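Local coordinates for envelope polyprotein (Puumala orthohantavirus, PDB 5FXU) that forms the Gn glycoprotein ectodomain of the hantaviral surface and probably works with its partner glycoprotein Gc in cell attachment and entry, at residues A[7-13]-A[131-135]; A[15-19]-A[99-104]; A[18-22]-A[125-131]; A[188-192]-A[231-236]; A[261-265]-A[345-349]. All coordinates share one frame; numbering follows the deposited sequence.

Contact 1: residues A[7-13]-A[131-135]; sequences IECPHTI and IQTCI
Cys-9, at the end of strand 3-9, is bonded covalently to Cys-134 in the short helix 133-136, SG to SG at 2.1 Å. The bridge turns with a chi3 of -82°, close to the perpendicular twist a relaxed disulfide prefers, and CG2 of Ile-7 reaches the Cys-134 sulfur at 4.3 Å. Through this bond the outermost strand of a four-stranded mixed sheet, hydrogen-bonded along its backbone to strand 147-155, is tied to the short helix that follows strand 120-130. It is one of several disulfides in the Gn ectodomain. Farther along, Ile-13 can be followed outward, although it is poorly ordered. Its CB branches into CG2, which lies 3.8 Å from the amide NE2 of Gln-132, and CG1, which faces CG2 of Ile-131 at 4.4 Å. CG1 stands anti to the carbonyl carbon (chi1 -61°), and the extended chi2 carries CD1 on to touch NE2 of Gln-132 and, at 3.8 Å, CD1 of Ile-135. The Gln-132 chain bends at chi2 and crosses this isoleucine nearly perpendicularly. Ile-131 also receives the ring of Pro-10, where Pro-10 CD sits 4.0 Å from Ile-131 CG2.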
# COMPACT_ATOMS: atom_id res chain seq x y z
N ILE A 7 -17.27 0.87 -4.66
CA ILE A 7 -16.69 1.87 -5.54
C ILE A 7 -17.70 3.02 -5.58
O ILE A 7 -18.86 2.83 -5.90
CB ILE A 7 -16.41 1.29 -6.94
CG1 ILE A 7 -15.38 0.17 -6.88
CG2 ILE A 7 -15.97 2.36 -7.94
CD1 ILE A 7 -13.98 0.61 -6.53
N GLU A 8 -17.23 4.21 -5.23
CA GLU A 8 -18.00 5.41 -5.35
C GLU A 8 -17.76 5.99 -6.75
O GLU A 8 -16.66 6.40 -7.09
CB GLU A 8 -17.62 6.40 -4.26
CG GLU A 8 -18.49 7.66 -4.27
CD GLU A 8 -18.17 8.66 -3.17
OE1 GLU A 8 -17.00 8.70 -2.69
OE2 GLU A 8 -19.10 9.43 -2.80
N CYS A 9 -18.83 6.04 -7.55
CA CYS A 9 -18.79 6.53 -8.94
C CYS A 9 -19.15 8.02 -9.06
O CYS A 9 -20.21 8.43 -8.61
CB CYS A 9 -19.79 5.71 -9.76
SG CYS A 9 -19.22 4.01 -9.97
N PRO A 10 -18.28 8.83 -9.70
CA PRO A 10 -18.68 10.22 -9.97
C PRO A 10 -19.79 10.37 -11.01
O PRO A 10 -20.02 9.41 -11.75
CB PRO A 10 -17.39 10.85 -10.51
CG PRO A 10 -16.30 9.89 -10.18
CD PRO A 10 -16.95 8.55 -10.26
N HIS A 11 -20.42 11.55 -11.10
CA HIS A 11 -21.46 11.82 -12.14
C HIS A 11 -20.92 11.88 -13.55
O HIS A 11 -21.58 11.41 -14.47
CB HIS A 11 -22.25 13.09 -11.87
CG HIS A 11 -23.15 12.98 -10.70
ND1 HIS A 11 -24.36 12.31 -10.73
CD2 HIS A 11 -23.00 13.43 -9.43
CE1 HIS A 11 -24.92 12.37 -9.53
NE2 HIS A 11 -24.12 13.04 -8.73
N THR A 12 -19.73 12.46 -13.73
CA THR A 12 -19.06 12.55 -15.04
C THR A 12 -17.64 11.95 -15.02
O THR A 12 -17.04 11.77 -13.96
CB THR A 12 -18.94 14.01 -15.55
OG1 THR A 12 -17.98 14.74 -14.77
CG2 THR A 12 -20.30 14.73 -15.53
N ILE A 13 -17.13 11.67 -16.21
CA ILE A 13 -15.73 11.25 -16.36
C ILE A 13 -14.81 12.47 -16.24
O ILE A 13 -13.75 12.39 -15.61
CB ILE A 13 -15.50 10.49 -17.70
CG1 ILE A 13 -16.37 9.23 -17.73
CG2 ILE A 13 -14.01 10.12 -17.88
CD1 ILE A 13 -16.39 8.51 -19.06
N ILE A 131 -12.46 5.14 -14.68
CA ILE A 131 -13.78 5.63 -14.28
C ILE A 131 -14.89 5.11 -15.22
O ILE A 131 -16.02 5.00 -14.78
CB ILE A 131 -13.76 7.17 -14.11
CG1 ILE A 131 -12.82 7.52 -12.94
CG2 ILE A 131 -15.15 7.71 -13.78
CD1 ILE A 131 -12.44 8.99 -12.80
N GLN A 132 -14.55 4.73 -16.46
CA GLN A 132 -15.51 4.13 -17.43
C GLN A 132 -16.17 2.85 -16.91
O GLN A 132 -17.27 2.51 -17.34
CB GLN A 132 -14.84 3.81 -18.77
CG GLN A 132 -14.53 5.01 -19.67
CD GLN A 132 -13.31 5.84 -19.23
OE1 GLN A 132 -12.56 5.50 -18.26
NE2 GLN A 132 -13.12 6.97 -19.89
N THR A 133 -15.49 2.15 -16.01
CA THR A 133 -16.05 0.96 -15.37
C THR A 133 -17.40 1.23 -14.71
O THR A 133 -18.28 0.37 -14.73
CB THR A 133 -15.09 0.38 -14.32
OG1 THR A 133 -13.78 0.34 -14.85
CG2 THR A 133 -15.48 -1.05 -13.96
N CYS A 134 -17.56 2.42 -14.14
CA CYS A 134 -18.82 2.91 -13.60
C CYS A 134 -20.00 2.98 -14.60
O CYS A 134 -21.16 2.92 -14.20
CB CYS A 134 -18.60 4.30 -12.98
SG CYS A 134 -17.67 4.25 -11.40
N ILE A 135 -19.70 3.12 -15.90
CA ILE A 135 -20.73 3.05 -16.94
C ILE A 135 -21.06 1.59 -17.24
O ILE A 135 -22.23 1.26 -17.43
CB ILE A 135 -20.29 3.81 -18.23
CG1 ILE A 135 -20.11 5.29 -17.92
CG2 ILE A 135 -21.31 3.64 -19.35
CD1 ILE A 135 -19.22 6.00 -18.90

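Contact 2: residues A[15-19]-A[99-104]; sequences LGQGL and IETAAR
This is a mainly apolar contact between the loop leading into strand 19-30, together with the first residue of that strand, and the turn that starts helix 102-105, about 19 Å from the centre of the chain. Leu-19, the first residue of the strand, reaches both the turn and the helix start. Its CG lies anti to the carbonyl carbon (chi1 -58°), and the two methyls fork over the turn. Leu-19 CD1 meets the Ile-99 carbonyl O at 3.6 Å and also touches CG2 of that residue. The other methyl, CD2, lies 3.8 Å from CB of Ala-102 and close to the backbone N of Ala-103. Ile-99 to Ala-102 form a type I turn, closed by the bond from Ala-102 N to Ile-99 O. Beyond it, the methyl of Ala-103 points at the loop backbone, where CB lies 3.6 Å from the carbonyl O atoms of both Gly-16 and Gln-17. Outside the pair, Ile-99 packs on Ile-231 and Ile-128, which joins the turn to two strands of the core. A water lies 2.9 Å from Gln-17 OE1, with longer, weak bonds to Glu-100 O and Arg-104 N. Small alanine side chains thus let the loop lie close to the helix start, and solvent rather than a direct bond connects the polar groups at its rim.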
# COMPACT_ATOMS: atom_id res chain seq x y z
N LEU A 15 -12.06 15.15 -16.99
CA LEU A 15 -10.80 15.39 -17.71
C LEU A 15 -10.05 14.11 -18.15
O LEU A 15 -8.90 14.20 -18.60
CB LEU A 15 -9.86 16.28 -16.87
CG LEU A 15 -10.22 17.69 -16.42
CD1 LEU A 15 -11.02 18.42 -17.49
CD2 LEU A 15 -10.92 17.75 -15.07
N GLY A 16 -10.65 12.93 -17.99
CA GLY A 16 -10.16 11.71 -18.62
C GLY A 16 -9.19 10.83 -17.83
O GLY A 16 -9.21 9.61 -17.99
N GLN A 17 -8.34 11.43 -16.99
CA GLN A 17 -7.17 10.74 -16.40
C GLN A 17 -7.36 10.17 -14.95
O GLN A 17 -6.40 9.63 -14.33
CB GLN A 17 -5.95 11.69 -16.52
CG GLN A 17 -5.49 12.02 -17.94
CD GLN A 17 -4.72 10.92 -18.66
OE1 GLN A 17 -5.26 9.86 -18.96
NE2 GLN A 17 -3.45 11.21 -19.00
N GLY A 18 -8.58 10.26 -14.43
CA GLY A 18 -8.90 9.82 -13.07
C GLY A 18 -9.12 8.32 -13.01
O GLY A 18 -9.47 7.68 -13.99
N LEU A 19 -8.91 7.75 -11.84
CA LEU A 19 -9.19 6.35 -11.60
C LEU A 19 -10.11 6.24 -10.41
O LEU A 19 -10.05 7.08 -9.51
CB LEU A 19 -7.89 5.61 -11.31
CG LEU A 19 -6.79 5.64 -12.36
CD1 LEU A 19 -5.54 5.02 -11.78
CD2 LEU A 19 -7.20 4.88 -13.59
N ILE A 99 -0.17 2.03 -12.94
CA ILE A 99 -1.22 2.85 -12.37
C ILE A 99 -1.28 4.22 -13.08
O ILE A 99 -2.36 4.71 -13.40
CB ILE A 99 -1.09 3.00 -10.84
CG1 ILE A 99 -1.39 1.67 -10.17
CG2 ILE A 99 -2.04 4.06 -10.31
CD1 ILE A 99 -0.95 1.58 -8.73
N GLU A 100 -0.12 4.82 -13.30
CA GLU A 100 -0.05 6.17 -13.88
C GLU A 100 -0.73 6.28 -15.23
O GLU A 100 -1.30 7.31 -15.53
CB GLU A 100 1.40 6.66 -14.00
CG GLU A 100 2.13 6.80 -12.66
CD GLU A 100 3.00 5.59 -12.32
OE1 GLU A 100 2.46 4.45 -12.20
OE2 GLU A 100 4.23 5.78 -12.18
N THR A 101 -0.70 5.21 -16.01
CA THR A 101 -1.29 5.21 -17.36
C THR A 101 -2.53 4.35 -17.49
O THR A 101 -3.02 4.14 -18.61
CB THR A 101 -0.26 4.78 -18.43
OG1 THR A 101 0.12 3.41 -18.21
CG2 THR A 101 0.96 5.66 -18.36
N ALA A 102 -3.10 3.90 -16.38
CA ALA A 102 -4.27 3.02 -16.41
C ALA A 102 -5.52 3.67 -17.03
O ALA A 102 -6.34 2.98 -17.62
CB ALA A 102 -4.58 2.48 -15.02
N ALA A 103 -5.67 4.98 -16.85
CA ALA A 103 -6.80 5.69 -17.44
C ALA A 103 -6.74 5.67 -18.97
O ALA A 103 -7.76 5.56 -19.60
CB ALA A 103 -6.86 7.13 -16.94
N ARG A 104 -5.53 5.69 -19.52
CA ARG A 104 -5.29 5.67 -20.95
C ARG A 104 -5.30 4.25 -21.51
O ARG A 104 -5.84 4.02 -22.59
CB ARG A 104 -3.95 6.37 -21.26
CG ARG A 104 -3.87 6.94 -22.67
CD ARG A 104 -2.61 7.77 -22.95
NE ARG A 104 -1.46 6.91 -23.30
CZ ARG A 104 -0.42 6.61 -22.50
NH1 ARG A 104 -0.31 7.11 -21.27
NH2 ARG A 104 0.55 5.81 -22.96
O HOH W 1 -3.45 7.83 -18.07

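Contact 3: residues A[18-22]-A[125-131]; sequences GLVIG and VFLIGPI
The carbonyl O of Gly-129 takes the N-H of Val-20 at 2.9 Å, the donor nearly in line with the C=O bond but the bond bent at the hydrogen (144°), and the reverse bond runs from Gly-129 N to Val-20 O. Two residues on, Gly-22 and Leu-127 make a second such pair. There Gly-22 N reaches Leu-127 O at 2.9 Å, and the return bond from Leu-127 N to Gly-22 O is almost straight at the hydrogen (177°). Between these pairs Ile-21 and Ile-128 face each other, CG1 of Ile-128 lying 3.9 Å from CD1 of Ile-21, the two chains side by side and pointing the same way. Ile-128 turns its other branch to Leu-19, CG2 to CD1 at 3.8 Å. On the opposite face Val-20 puts CG1 4.0 Å from CG1 of Ile-131, whose CD1 tip presses on the Gly-18 carbonyl carbon. Just beyond the strand ends a water joins the two segments, donating to Gly-18 O at 2.8 Å and accepting from Ile-131 N. Phe-126 stacks edge-to-face on Phe-194, and Val-20 packs against Ile-7. From Val-20 to Gly-22, two hydrogen-bonded pairs flank a non-hydrogen-bonded one, the antiparallel beta pattern, buried within the mostly beta-stranded Gn head.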
# COMPACT_ATOMS: atom_id res chain seq x y z
N GLY A 18 -8.58 10.26 -14.43
CA GLY A 18 -8.90 9.82 -13.07
C GLY A 18 -9.12 8.32 -13.01
O GLY A 18 -9.47 7.68 -13.99
N LEU A 19 -8.91 7.75 -11.84
CA LEU A 19 -9.19 6.35 -11.60
C LEU A 19 -10.11 6.24 -10.41
O LEU A 19 -10.05 7.08 -9.51
CB LEU A 19 -7.89 5.61 -11.31
CG LEU A 19 -6.79 5.64 -12.36
CD1 LEU A 19 -5.54 5.02 -11.78
CD2 LEU A 19 -7.20 4.88 -13.59
N VAL A 20 -10.95 5.20 -10.39
CA VAL A 20 -11.66 4.83 -9.17
C VAL A 20 -10.80 3.83 -8.39
O VAL A 20 -10.04 3.10 -8.96
CB VAL A 20 -13.08 4.22 -9.41
CG1 VAL A 20 -14.05 5.30 -9.82
CG2 VAL A 20 -13.08 3.09 -10.42
N ILE A 21 -10.95 3.83 -7.08
CA ILE A 21 -10.28 2.88 -6.20
C ILE A 21 -11.21 2.45 -5.10
O ILE A 21 -11.96 3.26 -4.57
CB ILE A 21 -9.00 3.47 -5.58
CG1 ILE A 21 -8.30 2.43 -4.67
CG2 ILE A 21 -9.27 4.79 -4.86
CD1 ILE A 21 -6.89 2.81 -4.31
N GLY A 22 -11.15 1.18 -4.75
CA GLY A 22 -11.80 0.67 -3.54
C GLY A 22 -10.96 -0.43 -2.90
O GLY A 22 -10.02 -0.94 -3.50
N VAL A 125 -7.84 -6.60 -0.20
CA VAL A 125 -7.93 -6.56 -1.66
C VAL A 125 -8.11 -5.12 -2.11
O VAL A 125 -8.97 -4.43 -1.61
CB VAL A 125 -9.10 -7.42 -2.15
CG1 VAL A 125 -9.30 -7.24 -3.64
CG2 VAL A 125 -8.83 -8.87 -1.82
N PHE A 126 -7.29 -4.70 -3.06
CA PHE A 126 -7.36 -3.37 -3.66
C PHE A 126 -7.80 -3.51 -5.11
O PHE A 126 -7.25 -4.35 -5.84
CB PHE A 126 -5.99 -2.71 -3.64
CG PHE A 126 -5.52 -2.35 -2.25
CD1 PHE A 126 -4.79 -3.27 -1.48
CD2 PHE A 126 -5.81 -1.11 -1.70
CE1 PHE A 126 -4.37 -2.95 -0.18
CE2 PHE A 126 -5.40 -0.79 -0.40
CZ PHE A 126 -4.68 -1.72 0.36
N LEU A 127 -8.75 -2.68 -5.53
CA LEU A 127 -9.19 -2.63 -6.93
C LEU A 127 -9.10 -1.22 -7.41
O LEU A 127 -9.67 -0.31 -6.81
CB LEU A 127 -10.62 -3.10 -7.00
CG LEU A 127 -11.28 -3.12 -8.36
CD1 LEU A 127 -10.63 -4.15 -9.25
CD2 LEU A 127 -12.76 -3.43 -8.20
N ILE A 128 -8.33 -1.03 -8.48
CA ILE A 128 -8.10 0.29 -9.09
C ILE A 128 -8.40 0.18 -10.57
O ILE A 128 -7.98 -0.77 -11.22
CB ILE A 128 -6.64 0.69 -8.97
CG1 ILE A 128 -6.23 0.74 -7.50
CG2 ILE A 128 -6.38 2.05 -9.60
CD1 ILE A 128 -4.73 0.77 -7.29
N GLY A 129 -9.10 1.15 -11.12
CA GLY A 129 -9.38 1.10 -12.53
C GLY A 129 -10.01 2.33 -13.14
O GLY A 129 -10.25 3.32 -12.47
N PRO A 130 -10.27 2.27 -14.44
CA PRO A 130 -10.77 3.49 -15.11
C PRO A 130 -12.18 3.85 -14.68
O PRO A 130 -13.00 2.97 -14.35
CB PRO A 130 -10.70 3.16 -16.59
CG PRO A 130 -10.12 1.79 -16.69
CD PRO A 130 -10.19 1.13 -15.35
N ILE A 131 -12.46 5.14 -14.68
CA ILE A 131 -13.78 5.63 -14.28
C ILE A 131 -14.89 5.11 -15.22
O ILE A 131 -16.02 5.00 -14.78
CB ILE A 131 -13.76 7.17 -14.11
CG1 ILE A 131 -12.82 7.52 -12.94
CG2 ILE A 131 -15.15 7.71 -13.78
CD1 ILE A 131 -12.44 8.99 -12.80
O HOH W 2 -10.79 6.92 -16.28

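Contact 4: residues A[188-192]-A[231-236]; sequences TVMVR and ICLVGS
Gly-235 N gives its hydrogen to Met-190 O at 2.7 Å. Two residues further along the first strand lies an antiparallel hydrogen-bonded pair, Arg-192 N to Leu-233 O at 3.0 Å and Leu-233 N to Arg-192 O at 2.8 Å; the Gly-235 bond continues this pattern just past the end of strand 228-234. On one face of the pair Val-189 and Val-234 pack against each other at a slant, CG2 of Val-189 3.5 Å from CG1 of Val-234, and Val-191 CG1 touches Cys-232 CB. On the other face the Arg-192 chain bends at chi3 (-70°) and brings its guanidinium back over the strand end. There NH2 donates to Gly-235 O at 3.1 Å; the acceptor lies in the guanidinium plane, while the donor stands above the carbonyl plane instead of on a lone pair. A water takes NE at 2.7 Å and donates to both Leu-233 O and Gly-235 O, and SD of Met-190 sits over the rim of one guanidinium face. Further out, NH1 bonds to Ser-23 OG, Ser-236 OG to Glu-8, and a disulfide joins Cys-232 to Cys-193. With all three guanidinium nitrogens engaged, the buried arginine is held in a fixed rotation, and its positive charge probably draws on the Gly-235 carbonyl.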
# COMPACT_ATOMS: atom_id res chain seq x y z
N THR A 188 -10.81 16.13 5.63
CA THR A 188 -9.84 15.04 5.73
C THR A 188 -10.24 13.87 4.84
O THR A 188 -11.33 13.36 4.99
CB THR A 188 -9.73 14.62 7.19
OG1 THR A 188 -9.07 15.68 7.89
CG2 THR A 188 -8.93 13.38 7.34
N VAL A 189 -9.36 13.47 3.92
CA VAL A 189 -9.66 12.39 2.97
C VAL A 189 -8.65 11.24 3.08
O VAL A 189 -7.51 11.42 3.48
CB VAL A 189 -9.71 12.86 1.48
CG1 VAL A 189 -10.73 13.96 1.32
CG2 VAL A 189 -8.37 13.35 0.98
N MET A 190 -9.11 10.07 2.67
CA MET A 190 -8.28 8.88 2.61
C MET A 190 -7.30 8.95 1.45
O MET A 190 -7.63 9.44 0.37
CB MET A 190 -9.15 7.63 2.49
CG MET A 190 -8.36 6.33 2.46
SD MET A 190 -9.35 4.79 2.51
CE MET A 190 -9.82 4.78 4.23
N VAL A 191 -6.09 8.46 1.69
CA VAL A 191 -5.09 8.29 0.66
C VAL A 191 -4.61 6.86 0.74
O VAL A 191 -4.33 6.36 1.83
CB VAL A 191 -3.91 9.25 0.83
CG1 VAL A 191 -2.96 9.14 -0.35
CG2 VAL A 191 -4.39 10.67 0.82
N ARG A 192 -4.55 6.20 -0.42
CA ARG A 192 -3.99 4.85 -0.56
C ARG A 192 -2.84 4.85 -1.55
O ARG A 192 -3.00 5.33 -2.66
CB ARG A 192 -5.06 3.85 -1.02
CG ARG A 192 -5.99 3.45 0.10
CD ARG A 192 -7.37 2.94 -0.22
NE ARG A 192 -8.36 3.88 -0.74
CZ ARG A 192 -9.65 3.60 -0.88
NH1 ARG A 192 -10.13 2.41 -0.53
NH2 ARG A 192 -10.46 4.52 -1.37
N ILE A 231 2.91 5.61 -5.54
CA ILE A 231 1.83 6.12 -6.37
C ILE A 231 0.56 5.98 -5.55
O ILE A 231 0.30 4.92 -4.98
CB ILE A 231 1.82 5.42 -7.75
CG1 ILE A 231 1.08 6.27 -8.75
CG2 ILE A 231 1.26 4.00 -7.68
CD1 ILE A 231 1.91 7.45 -9.27
N CYS A 232 -0.20 7.07 -5.44
CA CYS A 232 -1.29 7.16 -4.48
C CYS A 232 -2.54 7.59 -5.19
O CYS A 232 -2.48 8.29 -6.20
CB CYS A 232 -0.98 8.18 -3.36
SG CYS A 232 0.59 7.89 -2.49
N LEU A 233 -3.68 7.19 -4.64
CA LEU A 233 -4.95 7.69 -5.08
C LEU A 233 -5.61 8.32 -3.88
O LEU A 233 -5.53 7.78 -2.78
CB LEU A 233 -5.83 6.59 -5.65
CG LEU A 233 -5.67 6.12 -7.10
CD1 LEU A 233 -5.28 7.15 -8.14
CD2 LEU A 233 -4.62 5.04 -7.08
N VAL A 234 -6.26 9.45 -4.12
CA VAL A 234 -6.86 10.24 -3.08
C VAL A 234 -8.37 10.04 -3.10
O VAL A 234 -9.01 10.18 -4.12
CB VAL A 234 -6.54 11.73 -3.31
CG1 VAL A 234 -7.03 12.55 -2.16
CG2 VAL A 234 -5.03 11.92 -3.48
N GLY A 235 -8.95 9.74 -1.95
CA GLY A 235 -10.39 9.50 -1.83
C GLY A 235 -10.86 8.28 -2.60
O GLY A 235 -10.13 7.30 -2.72
N SER A 236 -12.08 8.33 -3.09
CA SER A 236 -12.60 7.22 -3.85
C SER A 236 -12.23 7.33 -5.34
O SER A 236 -12.34 6.36 -6.06
CB SER A 236 -14.11 7.16 -3.67
OG SER A 236 -14.72 8.41 -4.01
O HOH W 3 -7.83 6.42 -1.59

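Contact 5: residues A[261-265]-A[345-349]; sequences APHGE and WTGFI
With CG anti to the backbone N (chi1 -176°) and the ring turned square to that bond (chi2 90°), Trp-345 directs its indole N-H across to the loop after helix 249-260. NE1 donates to Ala-261 O at 2.8 Å, the bond being nearly straight at the hydrogen (173°) and the acceptor lying in the ring plane. The same carbonyl O closes the type I turn Ala-261 to Gly-264 by accepting from Gly-264 N at 3.0 Å, so two donors grip it. The backbone N of Gly-347 stands over the rim of one indole face. Glu-265 follows the turn and reaches the strand twice. Its backbone N donates to Thr-346 O at 2.8 Å. Its side chain, extended beyond CG, passes over CA of Gly-347 and offers OE1 to Phe-348 N, also at 2.8 Å, while the Phe-348 ring shows its edge to the same oxygen. A water accepts from Thr-346 N at 3.0 Å and donates weakly to His-263 O. Arg-257 of the preceding helix touches both Glu-265 and Trp-345, and strand 340-354 pairs on through Gly-347 with Val-191 of strand 185-197. The loop lies alongside strand 340-354, bonded to it at three points, without being a strand itself. The Glu-265 carboxylate thus extends the backbone pairing by supplying an acceptor for Phe-348 N, and the nearby arginine may favour its charged form.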
# COMPACT_ATOMS: atom_id res chain seq x y z
N ALA A 261 3.29 8.01 10.94
CA ALA A 261 2.60 6.74 11.01
C ALA A 261 3.09 5.83 9.87
O ALA A 261 2.38 5.63 8.88
CB ALA A 261 1.09 6.95 10.93
N PRO A 262 4.29 5.26 10.03
CA PRO A 262 4.89 4.47 8.99
C PRO A 262 4.20 3.16 8.64
O PRO A 262 4.46 2.66 7.57
CB PRO A 262 6.30 4.21 9.51
CG PRO A 262 6.22 4.41 10.98
CD PRO A 262 5.26 5.53 11.12
N HIS A 263 3.30 2.64 9.49
CA HIS A 263 2.46 1.46 9.16
C HIS A 263 1.01 1.83 8.83
O HIS A 263 0.15 0.97 8.86
CB HIS A 263 2.53 0.45 10.33
CG HIS A 263 3.92 -0.06 10.55
ND1 HIS A 263 4.49 -1.02 9.73
CD2 HIS A 263 4.88 0.30 11.43
CE1 HIS A 263 5.73 -1.24 10.11
NE2 HIS A 263 5.99 -0.45 11.13
N GLY A 264 0.75 3.10 8.50
CA GLY A 264 -0.58 3.56 8.14
C GLY A 264 -1.40 4.04 9.32
O GLY A 264 -0.99 3.87 10.47
N GLU A 265 -2.58 4.58 9.02
CA GLU A 265 -3.46 5.20 10.01
C GLU A 265 -4.81 4.47 10.01
O GLU A 265 -5.22 3.94 8.99
CB GLU A 265 -3.66 6.70 9.76
CG GLU A 265 -2.35 7.47 9.69
CD GLU A 265 -2.49 8.95 9.37
OE1 GLU A 265 -3.31 9.30 8.52
OE2 GLU A 265 -1.73 9.77 9.95
N TRP A 345 0.22 1.58 1.87
CA TRP A 345 0.09 2.53 2.98
C TRP A 345 -1.24 3.26 2.83
O TRP A 345 -1.55 3.78 1.76
CB TRP A 345 1.24 3.55 2.96
CG TRP A 345 1.22 4.50 4.14
CD1 TRP A 345 1.84 4.32 5.33
CD2 TRP A 345 0.55 5.76 4.22
NE1 TRP A 345 1.60 5.39 6.16
CE2 TRP A 345 0.80 6.28 5.51
CE3 TRP A 345 -0.25 6.49 3.33
CZ2 TRP A 345 0.29 7.53 5.94
CZ3 TRP A 345 -0.76 7.74 3.75
CH2 TRP A 345 -0.48 8.24 5.04
N THR A 346 -2.01 3.25 3.91
CA THR A 346 -3.32 3.87 3.95
C THR A 346 -3.31 4.88 5.10
O THR A 346 -2.93 4.56 6.23
CB THR A 346 -4.44 2.81 4.12
OG1 THR A 346 -4.39 1.88 3.02
CG2 THR A 346 -5.80 3.46 4.10
N GLY A 347 -3.69 6.11 4.78
CA GLY A 347 -3.80 7.17 5.77
C GLY A 347 -4.74 8.27 5.34
O GLY A 347 -5.52 8.10 4.42
N PHE A 348 -4.68 9.39 6.05
CA PHE A 348 -5.60 10.51 5.84
C PHE A 348 -4.83 11.82 5.80
O PHE A 348 -3.89 12.01 6.56
CB PHE A 348 -6.65 10.55 6.95
CG PHE A 348 -7.47 9.29 7.02
CD1 PHE A 348 -7.03 8.20 7.76
CD2 PHE A 348 -8.67 9.19 6.32
CE1 PHE A 348 -7.78 7.02 7.82
CE2 PHE A 348 -9.43 8.03 6.39
CZ PHE A 348 -8.98 6.94 7.13
N ILE A 349 -5.22 12.71 4.88
CA ILE A 349 -4.66 14.05 4.81
C ILE A 349 -5.77 15.09 4.70
O ILE A 349 -6.82 14.83 4.08
CB ILE A 349 -3.65 14.22 3.65
CG1 ILE A 349 -4.33 14.09 2.27
CG2 ILE A 349 -2.52 13.21 3.79
CD1 ILE A 349 -3.45 14.47 1.10
O HOH W 4 -1.44 1.01 5.75

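From the N terminus, contact 1 opens at strand 3-9 and closes at the helix after strand 120-130, making a long loop. Contacts 2 and 3 nest inside it, starting from 15-19 and 18-22, which share Gly-18 and Leu-19: contact 2 ends first, at 99-104, and contact 3 later, at 125-131, sharing Ile-131 with contact 1. Contact 4 follows in series, closing a shorter loop between strands 185-197 and 228-234, and contact 5 comes last, from the loop after helix 249-260 to strand 340-354. Contact 4 touches both 3, through Ile-21 N and Ser-236 O, and 5, where strands 185-197 and 340-354 pair, joining the N-terminal strands to the C-terminal one.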